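Local coordinates for protein aminoglycoside 6-adenylyltransferase (PDB 2PBE) that adenylylates the O-6 of streptomycin and of streptidine, using ATP, and so mediates bacterial resistance to streptomycin, at residues 22-27 and 50-55; 46-51 and 103-108. All coordinates share one frame; numbering follows the deposited sequence.

Interaction 1 (22-27 and 50-55); sequences RIRLVT and FVTDVE
Arg24 and Leu25 together face Phe50 in a classic beta bulge, where antiparallel strands 23-28 and 45-51 run side by side in the central sheet of the nucleotidyltransferase domain. Both backbone N-H groups turn to one carbonyl: Arg24 N lies 2.9 Å from Phe50 O, nearly along the C=O axis, while Leu25 N makes a weak bond of 3.3 Å to that same Phe50 O. Phe50 N returns a bond to Leu25 O.

On one face of the sheet Phe50 and Leu25 lie side by side and point the same way. Phe50 CG sits beside the backbone N (chi1 -73°), and chi2 of -100° turns the ring, whose CD2 lies 3.5 Å from Leu25 CD1. Thr27 OG1 approaches Phe50 CE2 obliquely, at 3.5 Å. Tyr115 adds an edge-to-face ring contact.

The other face carries Ile23 and Val51, whose CG1 atoms meet at 3.9 Å; both side chains touch Phe57 of helix 54-58. Arg22 makes a cation-pi contact with Phe57 and pairs with Asp20; Arg24 has its own salt bridge to Asp130.

Where strand 45-51 gives way to a turn, Thr52 N bonds Arg22 O at 2.9 Å. The side chains of Thr52 and Arg22 cross at about a right angle, and Thr52 OG1, set between its backbone N and carbonyl carbon (chi1 51°), stands 3.5 Å from Arg22 CB.

Interaction 2 (46-51 and 103-108); sequences DISYFV and DLTLIP
Asp46 to Val51 and Asp103 to Pro108 form a parallel strand pair in the central sheet of the nucleotidyltransferase fold, joined by five backbone hydrogen bonds from Ile47 N to Asp103 O at one end to Val51 N to Ile107 O at the other.

Leu104 reaches across on the face that helix 6-19 packs against. Its CG is anti to the backbone N (chi1 -177°), and chi2 of 73° places CD1, which lies over one face of the Tyr49 ring, 3.8 Å from the centroid, in a CH-pi contact; the same methyl touches Ile47 CB at 3.7 Å. Leu106 takes the edge instead, its CD2 near the ring plane and 3.9 Å from Tyr49 CD2. Tyr49 OH hydrogen-bonds Phe13 O of that helix.

On the opposite face Ile107 runs alongside Phe50, pointing the same way. Its CB sits over the ring, and CD1 comes to 3.5 Å from Phe50 CZ. Farther along, Asp46 and Asp103 lie side by side with carboxylate planes 5° apart, Asp46 OD1 and Asp103 OD2 5.0 Å from each other. They probably belong to the metal-binding carboxylates of the nucleotidyltransferase fold, but no metal lies between them here, and Asp103 pairs with Lys101. Beside Ile47 and Thr105 a water donates to Ile47 O at 2.8 Å and hydrogen-bonds Thr105 OG1 at 2.6 Å.

How the interactions relate
From the N terminus, the chain leaves helix 6-19, runs along strand 23-28 and, after a connection partly missing from the model, returns along strand 45-51, where interaction 1 closes the first loop. It passes through helix 54-58 and strands 70-74 and 90-96 before strand 101-108 joins the far edge of 45-51, closing the second loop as interaction 2. Interaction 2 begins on the strand where interaction 1 ends, so the loops follow one another, sharing Phe50 and Val51. Strand 45-51 is central to the trio, antiparallel to 23-28 and parallel to 101-108. A probable hydrogen bond of 2.9 Å from Thr27 N to Ser48 O and packing of Ile23 CD1 on Tyr49 CD2 join the contacts.

Interaction 1 (22-27 and 50-55)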
loop_
_atom_site.group_PDB
_atom_site.type_symbol
_atom_site.label_atom_id
_atom_site.label_comp_id
_atom_site.label_asym_id
_atom_site.label_seq_id
_atom_site.Cartn_x
_atom_site.Cartn_y
_atom_site.Cartn_z
ATOM N N ARG A 22 16.207 11.057 1.330
ATOM C CA ARG A 22 16.694 11.330 -0.020
ATOM C C ARG A 22 15.833 10.580 -1.038
ATOM O O ARG A 22 15.733 10.997 -2.196
ATOM C CB ARG A 22 18.157 10.897 -0.210
ATOM C CG ARG A 22 19.150 11.429 0.800
ATOM C CD ARG A 22 19.666 10.278 1.628
ATOM N NE ARG A 22 21.080 9.985 1.443
ATOM C CZ ARG A 22 21.670 8.871 1.863
ATOM N NH1 ARG A 22 20.966 7.926 2.488
ATOM N NH2 ARG A 22 22.984 8.710 1.681
ATOM N N ILE A 23 15.215 9.480 -0.616
ATOM C CA ILE A 23 14.391 8.705 -1.537
ATOM C C ILE A 23 12.987 9.284 -1.622
ATOM O O ILE A 23 12.246 9.292 -0.643
ATOM C CB ILE A 23 14.327 7.226 -1.135
ATOM C CG1 ILE A 23 15.747 6.657 -1.044
ATOM C CG2 ILE A 23 13.566 6.430 -2.193
ATOM C CD1 ILE A 23 15.801 5.264 -0.483
ATOM N N ARG A 24 12.643 9.755 -2.816
ATOM C CA ARG A 24 11.345 10.374 -3.082
ATOM C C ARG A 24 10.386 9.489 -3.872
ATOM O O ARG A 24 9.185 9.549 -3.679
ATOM C CB ARG A 24 11.570 11.688 -3.830
ATOM C CG ARG A 24 12.389 12.707 -3.040
ATOM C CD ARG A 24 11.529 13.396 -2.003
ATOM N NE ARG A 24 11.911 13.064 -0.641
ATOM C CZ ARG A 24 11.118 13.250 0.405
ATOM N NH1 ARG A 24 9.902 13.764 0.237
ATOM N NH2 ARG A 24 11.533 12.923 1.627
ATOM N N LEU A 25 10.921 8.655 -4.748
ATOM C CA LEU A 25 10.102 7.787 -5.588
ATOM C C LEU A 25 10.719 6.378 -5.650
ATOM O O LEU A 25 11.940 6.225 -5.611
ATOM C CB LEU A 25 10.010 8.406 -6.990
ATOM C CG LEU A 25 8.923 8.040 -8.014
ATOM C CD1 LEU A 25 9.136 6.631 -8.537
ATOM C CD2 LEU A 25 7.551 8.162 -7.379
ATOM N N VAL A 26 9.875 5.353 -5.724
ATOM C CA VAL A 26 10.328 3.967 -5.794
ATOM C C VAL A 26 9.568 3.234 -6.881
ATOM O O VAL A 26 8.340 3.294 -6.934
ATOM C CB VAL A 26 10.103 3.239 -4.459
ATOM C CG1 VAL A 26 10.572 1.799 -4.560
ATOM C CG2 VAL A 26 10.849 3.948 -3.355
ATOM N N THR A 27 10.305 2.514 -7.722
ATOM C CA THR A 27 9.707 1.775 -8.829
ATOM C C THR A 27 10.189 0.350 -8.867
ATOM O O THR A 27 11.290 0.061 -8.407
ATOM C CB THR A 27 10.074 2.406 -10.154
ATOM O OG1 THR A 27 9.725 3.790 -10.127
ATOM C CG2 THR A 27 9.342 1.737 -11.279
ATOM N N PHE A 50 14.357 6.864 -6.765
ATOM C CA PHE A 50 14.609 8.186 -7.341
ATOM C C PHE A 50 14.965 9.014 -6.134
ATOM O O PHE A 50 14.147 9.166 -5.223
ATOM C CB PHE A 50 13.367 8.713 -8.044
ATOM C CG PHE A 50 13.090 8.031 -9.331
ATOM C CD1 PHE A 50 13.456 8.626 -10.542
ATOM C CD2 PHE A 50 12.529 6.745 -9.346
ATOM C CE1 PHE A 50 13.278 7.942 -11.775
ATOM C CE2 PHE A 50 12.343 6.038 -10.569
ATOM C CZ PHE A 50 12.722 6.644 -11.788
ATOM N N VAL A 51 16.180 9.539 -6.128
ATOM C CA VAL A 51 16.675 10.281 -4.990
ATOM C C VAL A 51 17.042 11.734 -5.258
ATOM O O VAL A 51 17.137 12.169 -6.397
ATOM C CB VAL A 51 17.901 9.553 -4.396
ATOM C CG1 VAL A 51 17.578 8.089 -4.211
ATOM C CG2 VAL A 51 19.108 9.696 -5.319
ATOM N N THR A 52 17.267 12.473 -4.183
ATOM C CA THR A 52 17.639 13.872 -4.307
ATOM C C THR A 52 19.146 13.991 -4.578
ATOM O O THR A 52 19.550 14.648 -5.550
ATOM C CB THR A 52 17.282 14.650 -3.022
ATOM O OG1 THR A 52 17.823 13.961 -1.889
ATOM C CG2 THR A 52 15.782 14.778 -2.875
ATOM N N ASP A 53 19.958 13.340 -3.739
ATOM C CA ASP A 53 21.419 13.375 -3.855
ATOM C C ASP A 53 22.027 12.024 -4.171
ATOM O O ASP A 53 22.292 11.223 -3.275
ATOM C CB ASP A 53 22.033 13.868 -2.552
ATOM C CG ASP A 53 23.513 14.208 -2.689
ATOM O OD1 ASP A 53 24.201 13.683 -3.601
ATOM O OD2 ASP A 53 23.996 15.005 -1.854
ATOM N N VAL A 54 22.300 11.792 -5.441
ATOM C CA VAL A 54 22.879 10.527 -5.832
ATOM C C VAL A 54 24.272 10.327 -5.212
ATOM O O VAL A 54 24.562 9.250 -4.676
ATOM C CB VAL A 54 22.878 10.405 -7.392
ATOM C CG1 VAL A 54 23.596 11.632 -8.004
ATOM C CG2 VAL A 54 23.474 9.099 -7.819
ATOM N N GLU A 55 25.113 11.368 -5.247
ATOM C CA GLU A 55 26.474 11.301 -4.684
ATOM C C GLU A 55 26.496 10.937 -3.185
ATOM O O GLU A 55 27.475 10.347 -2.684
ATOM C CB GLU A 55 27.194 12.637 -4.886
ATOM C CG GLU A 55 27.473 12.993 -6.346
ATOM C CD GLU A 55 28.271 11.899 -7.081
ATOM O OE1 GLU A 55 27.769 11.391 -8.112
ATOM O OE2 GLU A 55 29.395 11.548 -6.635
#

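Interaction 2 (46-51 and 103-108)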
loop_
_atom_site.group_PDB
_atom_site.type_symbol
_atom_site.label_atom_id
_atom_site.label_comp_id
_atom_site.label_asym_id
_atom_site.label_seq_id
_atom_site.Cartn_x
_atom_site.Cartn_y
_atom_site.Cartn_z
ATOM N N ASP A 46 14.137 -6.152 -9.010
ATOM C CA ASP A 46 14.493 -4.970 -9.793
ATOM C C ASP A 46 13.876 -3.741 -9.186
ATOM O O ASP A 46 12.704 -3.474 -9.374
ATOM C CB ASP A 46 13.992 -5.104 -11.219
ATOM C CG ASP A 46 15.094 -5.479 -12.191
ATOM O OD1 ASP A 46 15.851 -4.563 -12.588
ATOM O OD2 ASP A 46 15.208 -6.686 -12.549
ATOM N N ILE A 47 14.675 -3.012 -8.428
ATOM C CA ILE A 47 14.212 -1.832 -7.736
ATOM C C ILE A 47 14.915 -0.574 -8.200
ATOM O O ILE A 47 16.085 -0.612 -8.564
ATOM C CB ILE A 47 14.461 -1.987 -6.233
ATOM C CG1 ILE A 47 13.945 -3.352 -5.764
ATOM C CG2 ILE A 47 13.796 -0.852 -5.463
ATOM C CD1 ILE A 47 12.438 -3.571 -5.932
ATOM N N SER A 48 14.196 0.542 -8.185
ATOM C CA SER A 48 14.758 1.833 -8.568
ATOM C C SER A 48 14.320 2.878 -7.552
ATOM O O SER A 48 13.122 3.041 -7.296
ATOM C CB SER A 48 14.254 2.278 -9.947
ATOM O OG SER A 48 14.736 1.457 -10.984
ATOM N N TYR A 49 15.290 3.579 -6.976
ATOM C CA TYR A 49 15.012 4.645 -6.017
ATOM C C TYR A 49 15.345 5.978 -6.663
ATOM O O TYR A 49 16.485 6.201 -7.077
ATOM C CB TYR A 49 15.889 4.528 -4.764
ATOM C CG TYR A 49 15.659 3.341 -3.848
ATOM C CD1 TYR A 49 14.352 2.836 -3.611
ATOM C CD2 TYR A 49 16.742 2.796 -3.108
ATOM C CE1 TYR A 49 14.132 1.814 -2.642
ATOM C CE2 TYR A 49 16.535 1.778 -2.141
ATOM C CZ TYR A 49 15.228 1.292 -1.907
ATOM O OH TYR A 49 15.022 0.317 -0.941
ATOM N N PHE A 50 14.357 6.864 -6.765
ATOM C CA PHE A 50 14.609 8.186 -7.341
ATOM C C PHE A 50 14.965 9.014 -6.134
ATOM O O PHE A 50 14.147 9.166 -5.223
ATOM C CB PHE A 50 13.367 8.713 -8.044
ATOM C CG PHE A 50 13.090 8.031 -9.331
ATOM C CD1 PHE A 50 13.456 8.626 -10.542
ATOM C CD2 PHE A 50 12.529 6.745 -9.346
ATOM C CE1 PHE A 50 13.278 7.942 -11.775
ATOM C CE2 PHE A 50 12.343 6.038 -10.569
ATOM C CZ PHE A 50 12.722 6.644 -11.788
ATOM N N VAL A 51 16.180 9.539 -6.128
ATOM C CA VAL A 51 16.675 10.281 -4.990
ATOM C C VAL A 51 17.042 11.734 -5.258
ATOM O O VAL A 51 17.137 12.169 -6.397
ATOM C CB VAL A 51 17.901 9.553 -4.396
ATOM C CG1 VAL A 51 17.578 8.089 -4.211
ATOM C CG2 VAL A 51 19.108 9.696 -5.319
ATOM N N ASP A 103 18.783 -5.950 -7.944
ATOM C CA ASP A 103 19.335 -5.043 -8.926
ATOM C C ASP A 103 18.719 -3.694 -8.541
ATOM O O ASP A 103 17.548 -3.442 -8.794
ATOM C CB ASP A 103 18.894 -5.449 -10.323
ATOM C CG ASP A 103 20.062 -5.632 -11.262
ATOM O OD1 ASP A 103 20.797 -4.641 -11.480
ATOM O OD2 ASP A 103 20.248 -6.767 -11.774
ATOM N N LEU A 104 19.506 -2.846 -7.892
ATOM C CA LEU A 104 19.030 -1.539 -7.432
ATOM C C LEU A 104 19.633 -0.385 -8.206
ATOM O O LEU A 104 20.846 -0.269 -8.294
ATOM C CB LEU A 104 19.370 -1.375 -5.948
ATOM C CG LEU A 104 18.916 -0.119 -5.214
ATOM C CD1 LEU A 104 17.414 -0.179 -4.980
ATOM C CD2 LEU A 104 19.633 -0.043 -3.886
ATOM N N THR A 105 18.792 0.478 -8.757
ATOM C CA THR A 105 19.298 1.624 -9.498
ATOM C C THR A 105 18.935 2.897 -8.764
ATOM O O THR A 105 17.840 3.008 -8.225
ATOM C CB THR A 105 18.702 1.691 -10.912
ATOM O OG1 THR A 105 18.955 0.460 -11.593
ATOM C CG2 THR A 105 19.318 2.832 -11.706
ATOM N N LEU A 106 19.868 3.843 -8.736
ATOM C CA LEU A 106 19.652 5.138 -8.086
ATOM C C LEU A 106 19.580 6.199 -9.181
ATOM O O LEU A 106 20.594 6.615 -9.747
ATOM C CB LEU A 106 20.784 5.471 -7.099
ATOM C CG LEU A 106 21.032 4.525 -5.912
ATOM C CD1 LEU A 106 22.159 5.087 -5.044
ATOM C CD2 LEU A 106 19.779 4.349 -5.086
ATOM N N ILE A 107 18.363 6.614 -9.497
ATOM C CA ILE A 107 18.121 7.607 -10.527
ATOM C C ILE A 107 17.878 8.981 -9.909
ATOM O O ILE A 107 17.195 9.089 -8.898
ATOM C CB ILE A 107 16.882 7.210 -11.343
ATOM C CG1 ILE A 107 17.040 5.767 -11.837
ATOM C CG2 ILE A 107 16.664 8.190 -12.490
ATOM C CD1 ILE A 107 15.794 5.208 -12.488
ATOM N N PRO A 108 18.452 10.046 -10.493
ATOM C CA PRO A 108 18.219 11.375 -9.918
ATOM C C PRO A 108 16.719 11.702 -10.018
ATOM O O PRO A 108 16.097 11.482 -11.060
ATOM C CB PRO A 108 19.069 12.277 -10.791
ATOM C CG PRO A 108 20.201 11.388 -11.182
ATOM C CD PRO A 108 19.505 10.102 -11.524
HETATM O O HOH W 1 17.241 -1.456 -10.954
#